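Local structure of prepilin (Salmonella typhi, 3FHV) at residues A[12-17]-A[71-76]; A[20-25]-A[87-92]; A[99-104]-A[146-151]; A[106-111]-A[150-155]; A[122-127]-A[135-140]. The protein forms the subunit of the type IVb pilus (this chain being the subunit's globular part, without its N-terminal segment) and probably mediates adhesion to host cells through CFTR. All blocks are in the same frame, centred on the assembly; numbering follows the deposited sequence.

In the fold
From the N terminus, helix 8-25 supplies the first segment of contacts 1 and 2. Contact 1 closes its loop on strand 72-78 and contact 2 closes later on the adjacent strand 88-96, so the two cross along the chain. The chain then enters helix 98-111, where contacts 3 and 4 open in turn; both close on strand 148-154, sharing Leu150 and Val151. Contact 5, a short loop between edge strand 122-124 and helix 131-137, falls wholly within the spans of contacts 3 and 4, and the Cys101-Cys138 disulfide joins it to contact 3. Together the contacts tie three helices to one antiparallel sheet, with contacts 2 and 3 on opposite sides of the chain's centre.

Contact 1: A[12-17]-A[71-76]; sequences TNYQTL and GQIVVA
Ile73 reaches from its strand toward two side chains of helix 12-17, Tyr14 and Leu17, and divides its branches between them. At CB the chain forks. The CG2 methyl leaves anti to the backbone N and comes no closer than 4.3 Å to Leu17 CD2, a loose apolar contact. The other arm, CG1, is anti to the carbonyl carbon (chi1 -64°) and continues nearly straight, so that its terminal methyl is carried to the tyrosine: Ile73 CD1 lies 3.8 Å from Tyr14 CE1. It arrives at the edge of the ring, close to the ring plane, and also passes 4.2 Å from Tyr14 OH. That hydroxyl is hydrogen-bonded to Thr93 OG1, so the polar end of the ring is satisfied by strand 88-96 beside the apolar contact.

Two residues along the strand, Val75 gives the second apolar pairing. Its CG2 methyl sits 3.7 Å from Leu17 CD2, and the leucine and valine lie alongside, running in opposite senses. With the segment axes 11.5 Å apart and 20° from parallel, the contact is made by the outer parts of the side chains.

The layer between helix 8-25 and the sheet is completed by other residues: Leu65 of strand 62-66 touches both Leu17 and Ile73, and so does Ile91 of strand 88-96. Beyond the far side of Tyr14 from this strand, helix 98-111 contributes Ile104 and Met108, placing the tyrosine between the two helices and the sheet, as in the helix-on-sheet core of type IV pilins.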
# COMPACT_ATOMS: atom_id res chain seq x y z
N THR A 12 0.91 6.80 7.63
CA THR A 12 0.37 5.92 6.61
C THR A 12 1.38 4.82 6.25
O THR A 12 0.99 3.68 5.98
CB THR A 12 0.02 6.71 5.34
OG1 THR A 12 -0.96 7.71 5.68
CG2 THR A 12 -0.56 5.79 4.25
N ASN A 13 2.66 5.16 6.27
CA ASN A 13 3.70 4.19 5.94
C ASN A 13 3.75 3.06 6.96
O ASN A 13 3.83 1.89 6.58
CB ASN A 13 5.09 4.86 5.84
CG ASN A 13 5.32 5.51 4.49
OD1 ASN A 13 4.72 5.12 3.49
ND2 ASN A 13 6.21 6.50 4.45
N TYR A 14 3.70 3.40 8.24
CA TYR A 14 3.75 2.36 9.27
C TYR A 14 2.47 1.53 9.26
O TYR A 14 2.52 0.32 9.44
CB TYR A 14 3.94 2.98 10.66
CG TYR A 14 5.24 3.75 10.78
CD1 TYR A 14 6.45 3.18 10.38
CD2 TYR A 14 5.25 5.07 11.24
CE1 TYR A 14 7.64 3.91 10.43
CE2 TYR A 14 6.43 5.80 11.30
CZ TYR A 14 7.62 5.22 10.88
OH TYR A 14 8.77 5.96 10.90
N GLN A 15 1.34 2.17 9.04
CA GLN A 15 0.07 1.45 9.03
C GLN A 15 0.01 0.46 7.88
O GLN A 15 -0.39 -0.70 8.07
CB GLN A 15 -1.10 2.44 8.98
CG GLN A 15 -1.31 3.19 10.30
CD GLN A 15 -2.33 4.31 10.20
OE1 GLN A 15 -3.10 4.37 9.26
NE2 GLN A 15 -2.32 5.21 11.18
N THR A 16 0.42 0.89 6.69
CA THR A 16 0.40 0.01 5.53
C THR A 16 1.45 -1.09 5.64
O THR A 16 1.20 -2.22 5.24
CB THR A 16 0.58 0.80 4.20
OG1 THR A 16 1.74 1.63 4.27
CG2 THR A 16 -0.64 1.66 3.92
N LEU A 17 2.63 -0.75 6.17
CA LEU A 17 3.70 -1.73 6.35
C LEU A 17 3.18 -2.83 7.27
O LEU A 17 3.41 -4.02 7.03
CB LEU A 17 4.96 -1.08 6.95
CG LEU A 17 6.15 -2.00 7.25
CD1 LEU A 17 6.62 -2.69 5.98
CD2 LEU A 17 7.28 -1.20 7.88
N GLY A 71 16.48 7.64 10.32
CA GLY A 71 16.54 6.66 11.40
C GLY A 71 16.13 5.32 10.82
O GLY A 71 15.26 5.26 9.94
N GLN A 72 16.71 4.23 11.30
CA GLN A 72 16.36 2.93 10.75
C GLN A 72 14.99 2.41 11.19
O GLN A 72 14.54 2.66 12.30
CB GLN A 72 17.45 1.90 11.11
CG GLN A 72 17.24 0.54 10.44
CD GLN A 72 18.43 -0.40 10.58
OE1 GLN A 72 19.25 -0.26 11.49
NE2 GLN A 72 18.51 -1.38 9.69
N ILE A 73 14.33 1.70 10.27
CA ILE A 73 13.03 1.09 10.55
C ILE A 73 13.30 -0.41 10.47
O ILE A 73 13.91 -0.88 9.51
CB ILE A 73 11.96 1.43 9.48
CG1 ILE A 73 11.67 2.94 9.46
CG2 ILE A 73 10.66 0.66 9.77
CD1 ILE A 73 10.78 3.37 8.31
N VAL A 74 12.88 -1.15 11.49
CA VAL A 74 13.07 -2.60 11.48
C VAL A 74 11.79 -3.33 11.87
O VAL A 74 11.14 -3.00 12.86
CB VAL A 74 14.19 -3.03 12.47
CG1 VAL A 74 14.40 -4.54 12.37
CG2 VAL A 74 15.48 -2.28 12.16
N VAL A 75 11.41 -4.31 11.05
CA VAL A 75 10.25 -5.15 11.29
C VAL A 75 10.85 -6.44 11.81
O VAL A 75 11.65 -7.08 11.12
CB VAL A 75 9.46 -5.45 10.00
CG1 VAL A 75 8.29 -6.39 10.30
CG2 VAL A 75 8.93 -4.14 9.40
N ALA A 76 10.49 -6.82 13.03
CA ALA A 76 11.07 -8.01 13.63
C ALA A 76 10.05 -8.92 14.32
O ALA A 76 9.04 -8.45 14.83
CB ALA A 76 12.17 -7.61 14.62

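Contact 2: A[20-25]-A[87-92]; sequences NTIGMM and NGFTIT
The Phe89 ring receives Thr21 on one face and Ile22 at its edge. Thr21 CG2 stands almost exactly over the middle of the ring, 3.4 Å from the Phe89 centroid and 9° off the ring normal, which makes a close CH-pi contact. Its nearest ring atom is Phe89 CZ, at 3.5 Å from Thr21 CG2, but the methyl is nearly equidistant from all six carbons. On the opposite side of the ring plane, and displaced from its centre, lies the ring of Tyr154, turned by about 20°. At the edge, in the plane, Ile22 CG1 comes to 3.8 Å from Phe89 CE2, while Ile91 CG1 of the same strand occupies another part of the rim.

Two torsions set this up. Phe89 CG is placed between the backbone N and the carbonyl carbon (chi1 62°), which swings the ring from the strand toward the helix. In Thr21 the methyl, rather than the hydroxyl, is anti to the backbone N and points at the ring; OG1 turns back to bond Leu17 O one helical turn earlier.

Threonine thus splits its chemistry, its polar atom satisfied by the helix and its methyl spent on the aromatic face. With tyrosine beyond the other face, the ring joins helix 8-25 to strands 88-96 and 148-154 through dispersion and CH-pi attraction, without a direct polar link between the two segments.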
# COMPACT_ATOMS: atom_id res chain seq x y z
N ASN A 20 0.67 -4.97 5.33
CA ASN A 20 1.39 -5.83 4.39
C ASN A 20 2.07 -6.99 5.12
O ASN A 20 2.07 -8.12 4.65
CB ASN A 20 2.44 -5.04 3.62
CG ASN A 20 1.82 -4.03 2.68
OD1 ASN A 20 0.71 -4.23 2.19
ND2 ASN A 20 2.54 -2.95 2.41
N THR A 21 2.65 -6.69 6.28
CA THR A 21 3.31 -7.71 7.06
C THR A 21 2.31 -8.76 7.55
O THR A 21 2.58 -9.95 7.50
CB THR A 21 4.05 -7.08 8.27
OG1 THR A 21 5.00 -6.12 7.79
CG2 THR A 21 4.80 -8.15 9.06
N ILE A 22 1.15 -8.31 8.03
CA ILE A 22 0.13 -9.25 8.49
C ILE A 22 -0.27 -10.15 7.32
O ILE A 22 -0.42 -11.37 7.47
CB ILE A 22 -1.11 -8.50 9.04
CG1 ILE A 22 -0.75 -7.86 10.39
CG2 ILE A 22 -2.29 -9.46 9.19
CD1 ILE A 22 -1.71 -6.79 10.85
N GLY A 23 -0.42 -9.56 6.14
CA GLY A 23 -0.78 -10.33 4.95
C GLY A 23 0.28 -11.37 4.63
O GLY A 23 -0.05 -12.53 4.33
N MET A 24 1.54 -10.98 4.69
CA MET A 24 2.64 -11.89 4.41
C MET A 24 2.74 -13.02 5.44
O MET A 24 2.96 -14.17 5.09
CB MET A 24 3.97 -11.14 4.37
CG MET A 24 5.19 -12.03 4.15
SD MET A 24 6.75 -11.12 4.07
CE MET A 24 7.19 -11.05 5.76
N MET A 25 2.56 -12.68 6.72
CA MET A 25 2.66 -13.68 7.77
C MET A 25 1.57 -14.74 7.72
O MET A 25 1.77 -15.87 8.16
CB MET A 25 2.69 -13.01 9.15
CG MET A 25 3.96 -12.22 9.42
SD MET A 25 5.45 -13.25 9.34
CE MET A 25 5.82 -13.18 7.64
N ASN A 87 3.17 -16.06 15.81
CA ASN A 87 2.88 -15.07 16.84
C ASN A 87 2.81 -13.68 16.20
O ASN A 87 2.26 -13.52 15.12
CB ASN A 87 3.94 -15.10 17.93
CG ASN A 87 3.89 -16.37 18.75
OD1 ASN A 87 2.87 -16.70 19.35
ND2 ASN A 87 5.00 -17.10 18.78
N GLY A 88 3.37 -12.69 16.88
CA GLY A 88 3.33 -11.34 16.33
C GLY A 88 4.67 -10.81 15.87
O GLY A 88 5.64 -11.55 15.71
N PHE A 89 4.71 -9.51 15.64
CA PHE A 89 5.93 -8.85 15.20
C PHE A 89 5.85 -7.41 15.67
O PHE A 89 4.81 -6.96 16.16
CB PHE A 89 6.04 -8.90 13.66
CG PHE A 89 4.93 -8.18 12.94
CD1 PHE A 89 5.05 -6.83 12.60
CD2 PHE A 89 3.76 -8.86 12.61
CE1 PHE A 89 4.01 -6.17 11.94
CE2 PHE A 89 2.72 -8.21 11.95
CZ PHE A 89 2.85 -6.86 11.61
N THR A 90 6.97 -6.70 15.55
CA THR A 90 7.02 -5.30 15.95
C THR A 90 7.59 -4.48 14.79
O THR A 90 8.33 -5.00 13.96
CB THR A 90 7.96 -5.06 17.16
OG1 THR A 90 9.27 -5.58 16.86
CG2 THR A 90 7.41 -5.73 18.41
N ILE A 91 7.21 -3.21 14.74
CA ILE A 91 7.76 -2.30 13.74
C ILE A 91 8.39 -1.22 14.62
O ILE A 91 7.69 -0.52 15.35
CB ILE A 91 6.69 -1.63 12.85
CG1 ILE A 91 5.97 -2.69 12.00
CG2 ILE A 91 7.36 -0.59 11.93
CD1 ILE A 91 4.93 -2.09 11.06
N THR A 92 9.72 -1.13 14.56
CA THR A 92 10.46 -0.16 15.34
C THR A 92 10.98 0.92 14.42
O THR A 92 11.50 0.63 13.34
CB THR A 92 11.68 -0.82 16.04
OG1 THR A 92 11.22 -1.85 16.93
CG2 THR A 92 12.48 0.22 16.84

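Contact 3: A[99-104]-A[146-151]; sequences SACVSI and GTNTLV
Helix 99-104 lies over strand 148-151 with axes 9.4 Å apart and only 18° from parallel, and Cys101 and Asn148 bring the two backbones nearest, at 6.7 Å between CA atoms. The Cys101 side chain is directed toward the strand. Because SG is anti to the backbone N (chi1 173°), it projects between two strand side chains: it is 3.6 Å from Asn148 CG and 3.8 Å from Leu150 CD2. The asparagine also lays its amide nitrogen along the cysteine stem, with Asn148 ND2 3.6 Å from Cys101 CB. Leu150 divides its two methyls, CD2 going to the sulfur and CD1 to the next turn of the helix, where it sits 3.8 Å from Ile104 CG2 as the side chains pass at a slant.

Neither end of the Asn148 amide relies on the sulfur, for OD1 accepts from Thr139 N and ND2 donates to Val96 O. Cys101 is itself tied by its disulfide to Cys138. The contact is therefore van der Waals in nature, between a disulfide sulfur and a buried amide hydrogen-bonded at both ends; these bonds fix the positions of the Cys101 and Asn148 side chains and bind the region around Cys138 to both helix and strand.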
# COMPACT_ATOMS: atom_id res chain seq x y z
N SER A 99 8.19 16.37 17.60
CA SER A 99 6.88 16.65 17.04
C SER A 99 6.28 15.44 16.34
O SER A 99 5.11 15.11 16.55
CB SER A 99 6.98 17.82 16.05
OG SER A 99 5.72 18.06 15.46
N ALA A 100 7.09 14.78 15.52
CA ALA A 100 6.64 13.60 14.78
C ALA A 100 6.29 12.47 15.74
O ALA A 100 5.32 11.75 15.53
CB ALA A 100 7.72 13.14 13.81
N CYS A 101 7.10 12.30 16.78
CA CYS A 101 6.85 11.25 17.77
C CYS A 101 5.46 11.41 18.38
O CYS A 101 4.75 10.43 18.58
CB CYS A 101 7.92 11.33 18.86
SG CYS A 101 7.72 10.26 20.33
N VAL A 102 5.07 12.64 18.67
CA VAL A 102 3.76 12.89 19.25
C VAL A 102 2.63 12.59 18.28
O VAL A 102 1.65 11.93 18.62
CB VAL A 102 3.61 14.34 19.74
CG1 VAL A 102 2.19 14.59 20.23
CG2 VAL A 102 4.62 14.62 20.86
N SER A 103 2.76 13.10 17.05
CA SER A 103 1.72 12.88 16.05
C SER A 103 1.62 11.42 15.60
O SER A 103 0.53 10.91 15.38
CB SER A 103 1.97 13.77 14.84
OG SER A 103 3.17 13.40 14.20
N ILE A 104 2.76 10.76 15.44
CA ILE A 104 2.76 9.37 15.01
C ILE A 104 2.24 8.42 16.09
O ILE A 104 1.42 7.54 15.81
CB ILE A 104 4.16 8.93 14.58
CG1 ILE A 104 4.63 9.76 13.37
CG2 ILE A 104 4.16 7.44 14.22
CD1 ILE A 104 6.11 9.58 13.04
N GLY A 146 16.45 13.60 15.91
CA GLY A 146 15.42 13.06 16.77
C GLY A 146 16.00 12.08 17.77
O GLY A 146 16.98 11.40 17.46
N THR A 147 15.40 11.99 18.96
CA THR A 147 15.89 11.10 19.99
C THR A 147 14.88 10.04 20.42
O THR A 147 15.10 9.34 21.40
CB THR A 147 16.32 11.89 21.26
OG1 THR A 147 15.20 12.64 21.76
CG2 THR A 147 17.46 12.84 20.93
N ASN A 148 13.79 9.89 19.67
CA ASN A 148 12.76 8.92 20.04
C ASN A 148 12.74 7.62 19.26
O ASN A 148 12.97 7.61 18.04
CB ASN A 148 11.38 9.58 19.94
CG ASN A 148 11.22 10.74 20.90
OD1 ASN A 148 11.17 10.55 22.12
ND2 ASN A 148 11.15 11.96 20.37
N THR A 149 12.47 6.53 19.97
CA THR A 149 12.34 5.21 19.38
C THR A 149 10.88 4.81 19.60
O THR A 149 10.42 4.76 20.73
CB THR A 149 13.24 4.16 20.08
OG1 THR A 149 14.61 4.55 19.97
CG2 THR A 149 13.06 2.78 19.43
N LEU A 150 10.17 4.52 18.52
CA LEU A 150 8.77 4.11 18.61
C LEU A 150 8.68 2.65 18.20
O LEU A 150 9.37 2.22 17.27
CB LEU A 150 7.88 4.97 17.69
CG LEU A 150 7.71 6.46 18.01
CD1 LEU A 150 6.84 7.14 16.94
CD2 LEU A 150 7.08 6.62 19.38
N VAL A 151 7.87 1.88 18.91
CA VAL A 151 7.69 0.48 18.56
C VAL A 151 6.20 0.19 18.48
O VAL A 151 5.45 0.53 19.38
CB VAL A 151 8.33 -0.48 19.60
CG1 VAL A 151 8.21 -1.91 19.10
CG2 VAL A 151 9.79 -0.12 19.81

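Contact 4: A[106-111]-A[150-155]; sequences TGMSRS and LVFNYN
Met108 curls its thioether over a single face of the Phe152 ring, its chain bent at both chi2 (-62°) and chi3 (-72°) to follow the ring instead of reaching past it. CG comes down near the CE1 and CZ side, 3.7 Å from Phe152 CE1, and forms a CH-pi contact, offset toward the rim at 26° from the ring normal. The methyl stays over the ring toward its CG atom, with Met108 CE 4.1 Å from Phe152 CG. Between them the sulfur is highest, Met108 SD standing 4.7 Å from the Phe152 centroid yet nearly on its normal, a Met-aromatic contact at rather long range.

The same methyl continues to a second aromatic residue: Met108 CE is 3.4 Å from Tyr154 OH, two positions farther along the strand. The tyrosine enters by its hydroxyl, its long axis set roughly perpendicular to the methionine chain.

Other parts of the fold close in around these groups. Leu11 and Gln15 of helix 8-25 and Ile117 of strand 116-119 touch Met108, while the ring of Tyr14 meets Phe152 with planes at about 50°.

The polarisable thioether thus packs between helix 98-111 and strand 148-154, where it covers one face of Phe152 and reaches Tyr154. Dispersion and weak sulfur-pi attraction carry the contact, and the adjacent phenol oxygen touches a methyl that can offer it no conventional hydrogen bond.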
# COMPACT_ATOMS: atom_id res chain seq x y z
N THR A 106 0.26 9.10 18.67
CA THR A 106 -1.16 9.28 18.89
C THR A 106 -1.96 8.80 17.68
O THR A 106 -3.03 8.22 17.83
CB THR A 106 -1.52 10.75 19.20
OG1 THR A 106 -1.09 11.60 18.13
CG2 THR A 106 -0.85 11.18 20.50
N GLY A 107 -1.42 9.02 16.49
CA GLY A 107 -2.10 8.58 15.29
C GLY A 107 -2.27 7.06 15.24
O GLY A 107 -3.34 6.56 14.87
N MET A 108 -1.22 6.33 15.61
CA MET A 108 -1.26 4.87 15.60
C MET A 108 -2.24 4.38 16.67
O MET A 108 -2.89 3.35 16.51
CB MET A 108 0.13 4.28 15.85
CG MET A 108 1.17 4.56 14.74
SD MET A 108 0.76 3.88 13.10
CE MET A 108 1.01 2.14 13.40
N SER A 109 -2.35 5.13 17.77
CA SER A 109 -3.28 4.77 18.84
C SER A 109 -4.71 4.89 18.32
O SER A 109 -5.52 3.98 18.48
CB SER A 109 -3.11 5.70 20.04
OG SER A 109 -4.08 5.41 21.04
N ARG A 110 -5.02 6.02 17.69
CA ARG A 110 -6.36 6.28 17.16
C ARG A 110 -6.71 5.33 16.02
O ARG A 110 -7.85 4.88 15.90
CB ARG A 110 -6.47 7.72 16.66
CG ARG A 110 -6.24 8.77 17.74
CD ARG A 110 -6.35 10.19 17.19
NE ARG A 110 -5.85 11.16 18.16
CZ ARG A 110 -5.76 12.47 17.94
NH1 ARG A 110 -6.14 12.99 16.78
NH2 ARG A 110 -5.30 13.27 18.90
N SER A 111 -5.72 5.04 15.17
CA SER A 111 -5.92 4.13 14.06
C SER A 111 -6.45 2.80 14.61
O SER A 111 -7.21 2.09 13.95
CB SER A 111 -4.59 3.91 13.33
OG SER A 111 -4.76 3.10 12.19
N LEU A 150 10.17 4.52 18.52
CA LEU A 150 8.77 4.11 18.61
C LEU A 150 8.68 2.65 18.20
O LEU A 150 9.37 2.22 17.27
CB LEU A 150 7.88 4.97 17.69
CG LEU A 150 7.71 6.46 18.01
CD1 LEU A 150 6.84 7.14 16.94
CD2 LEU A 150 7.08 6.62 19.38
N VAL A 151 7.87 1.88 18.91
CA VAL A 151 7.69 0.48 18.56
C VAL A 151 6.20 0.19 18.48
O VAL A 151 5.45 0.53 19.38
CB VAL A 151 8.33 -0.48 19.60
CG1 VAL A 151 8.21 -1.91 19.10
CG2 VAL A 151 9.79 -0.12 19.81
N PHE A 152 5.78 -0.44 17.39
CA PHE A 152 4.38 -0.79 17.19
C PHE A 152 4.27 -2.32 17.20
O PHE A 152 4.89 -3.00 16.38
CB PHE A 152 3.89 -0.20 15.87
CG PHE A 152 4.26 1.24 15.68
CD1 PHE A 152 3.88 2.20 16.62
CD2 PHE A 152 5.00 1.65 14.57
CE1 PHE A 152 4.24 3.55 16.46
CE2 PHE A 152 5.36 2.98 14.40
CZ PHE A 152 4.98 3.94 15.34
N ASN A 153 3.48 -2.84 18.12
CA ASN A 153 3.25 -4.28 18.21
C ASN A 153 1.92 -4.69 17.58
O ASN A 153 1.10 -3.84 17.23
CB ASN A 153 3.30 -4.75 19.67
CG ASN A 153 4.72 -4.84 20.20
OD1 ASN A 153 5.27 -3.87 20.73
ND2 ASN A 153 5.33 -6.01 20.05
N TYR A 154 1.72 -6.00 17.44
CA TYR A 154 0.77 -6.52 16.47
C TYR A 154 0.40 -7.97 16.78
O TYR A 154 1.24 -8.87 16.69
CB TYR A 154 1.33 -6.42 15.05
CG TYR A 154 1.22 -5.04 14.44
CD1 TYR A 154 -0.02 -4.51 14.09
CD2 TYR A 154 2.35 -4.26 14.23
CE1 TYR A 154 -0.12 -3.25 13.54
CE2 TYR A 154 2.25 -3.00 13.68
CZ TYR A 154 1.01 -2.50 13.33
OH TYR A 154 0.91 -1.24 12.78
N ASN A 155 -0.85 -8.19 17.16
CA ASN A 155 -1.21 -9.33 17.99
C ASN A 155 -0.10 -9.71 18.97
O ASN A 155 0.96 -10.18 18.56
CB ASN A 155 -1.58 -10.54 17.12
CG ASN A 155 -3.03 -10.95 17.27
OD1 ASN A 155 -3.54 -11.75 16.49
ND2 ASN A 155 -3.70 -10.40 18.27

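Contact 5: A[122-127]-A[135-140]; sequences NNHTDA and SSECTA
Glu137 extends from the last turn of its helix to the side chains of Asn122 and His124, alternate residues of the edge strand. The first kind of interaction is stacking. The carboxylate of Glu137 lies nearly flat against the Asn122 amide, with planes 14° apart and Glu137 CD 3.3 Å from Asn122 CG. An extended glutamate chain beyond CG (chi2 -179°) delivers the group there. The amide oxygen and the carboxylate oxygen are both acceptors, so Asn122 OD1 and Glu137 OE2, at 3.4 Å, do not bond.

The second is the approach to the imidazole. Glu137 OE2 is 3.3 Å from His124 NE2, while the carboxylate plane is inclined 34° to the ring. The other oxygen, OE1, is modelled too near the ring edge, and its exact placement is doubtful. His124 ND1 is hydrogen-bonded to Ile117 O on the neighbouring strand.

Water supplies the third. One molecule donates to Glu137 O at 2.6 Å and accepts a weak bond from Asn122 ND2; that amide nitrogen has Ile119 O as its stronger partner.

Backbone bonding shapes the strand's exit: a type I turn runs from His124 to Ala127, closed by Ala127 N to His124 O at 2.7 Å.

A carboxylate this near could stabilise a positive imidazole, though the modelled closeness makes the detail uncertain. At this partly exposed surface, stacking and a water bridge with one weak leg join helix 131-137 to the sheet edge just before the disulfide at Cys138.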
# COMPACT_ATOMS: atom_id res chain seq x y z
N ASN A 122 8.60 3.39 27.41
CA ASN A 122 7.21 3.36 27.87
C ASN A 122 6.36 2.47 26.97
O ASN A 122 6.09 2.83 25.83
CB ASN A 122 6.66 4.78 27.88
CG ASN A 122 7.50 5.72 28.72
OD1 ASN A 122 7.43 5.69 29.94
ND2 ASN A 122 8.31 6.54 28.07
N ASN A 123 5.93 1.34 27.51
CA ASN A 123 5.15 0.38 26.73
C ASN A 123 3.65 0.41 27.03
O ASN A 123 3.18 -0.14 28.02
CB ASN A 123 5.69 -1.03 26.96
CG ASN A 123 5.07 -2.05 26.04
OD1 ASN A 123 4.19 -1.74 25.23
ND2 ASN A 123 5.51 -3.30 26.16
N HIS A 124 2.91 1.08 26.14
CA HIS A 124 1.46 1.18 26.29
C HIS A 124 0.76 -0.04 25.72
O HIS A 124 0.21 -0.00 24.62
CB HIS A 124 0.95 2.45 25.60
CG HIS A 124 1.57 3.71 26.11
ND1 HIS A 124 2.67 4.29 25.52
CD2 HIS A 124 1.24 4.51 27.16
CE1 HIS A 124 3.00 5.39 26.19
NE2 HIS A 124 2.14 5.54 27.18
N THR A 125 0.79 -1.13 26.48
CA THR A 125 0.26 -2.41 26.01
C THR A 125 -1.24 -2.38 25.75
O THR A 125 -1.80 -3.29 25.14
CB THR A 125 0.57 -3.55 27.01
OG1 THR A 125 -0.06 -3.28 28.26
CG2 THR A 125 2.07 -3.67 27.21
N ASP A 126 -1.90 -1.33 26.22
CA ASP A 126 -3.33 -1.20 25.97
C ASP A 126 -3.55 -0.49 24.63
O ASP A 126 -4.68 -0.23 24.23
CB ASP A 126 -4.00 -0.41 27.10
CG ASP A 126 -3.42 0.98 27.25
OD1 ASP A 126 -2.51 1.36 26.48
OD2 ASP A 126 -3.89 1.71 28.16
N ALA A 127 -2.45 -0.18 23.95
CA ALA A 127 -2.47 0.49 22.65
C ALA A 127 -3.16 1.85 22.69
O ALA A 127 -3.67 2.34 21.67
CB ALA A 127 -3.15 -0.41 21.61
N SER A 135 3.32 13.82 24.43
CA SER A 135 4.05 15.07 24.65
C SER A 135 5.09 14.92 25.75
O SER A 135 6.19 15.47 25.68
CB SER A 135 3.09 16.20 25.03
OG SER A 135 2.18 16.47 23.98
N SER A 136 4.74 14.17 26.78
CA SER A 136 5.64 13.99 27.90
C SER A 136 6.70 12.93 27.63
O SER A 136 7.89 13.17 27.87
CB SER A 136 4.82 13.64 29.15
OG SER A 136 5.64 13.40 30.28
N GLU A 137 6.29 11.78 27.12
CA GLU A 137 7.23 10.70 26.85
C GLU A 137 8.16 10.90 25.66
O GLU A 137 9.25 10.34 25.63
CB GLU A 137 6.48 9.38 26.70
CG GLU A 137 5.69 8.99 27.93
CD GLU A 137 4.98 7.67 27.75
OE1 GLU A 137 4.85 7.24 26.58
OE2 GLU A 137 4.54 7.08 28.75
N CYS A 138 7.72 11.67 24.67
CA CYS A 138 8.57 11.94 23.51
C CYS A 138 9.59 12.97 23.95
O CYS A 138 9.21 14.02 24.46
CB CYS A 138 7.75 12.51 22.35
SG CYS A 138 6.56 11.36 21.59
N THR A 139 10.87 12.68 23.75
CA THR A 139 11.93 13.58 24.18
C THR A 139 12.37 14.61 23.14
O THR A 139 12.23 14.40 21.94
CB THR A 139 13.16 12.77 24.66
OG1 THR A 139 13.48 11.78 23.69
CG2 THR A 139 12.85 12.09 25.99
N ALA A 140 12.91 15.72 23.63
CA ALA A 140 13.37 16.82 22.77
C ALA A 140 14.45 16.38 21.79
O ALA A 140 15.21 15.44 22.06
CB ALA A 140 13.90 17.96 23.63
O HOH W 1 10.21 8.90 27.57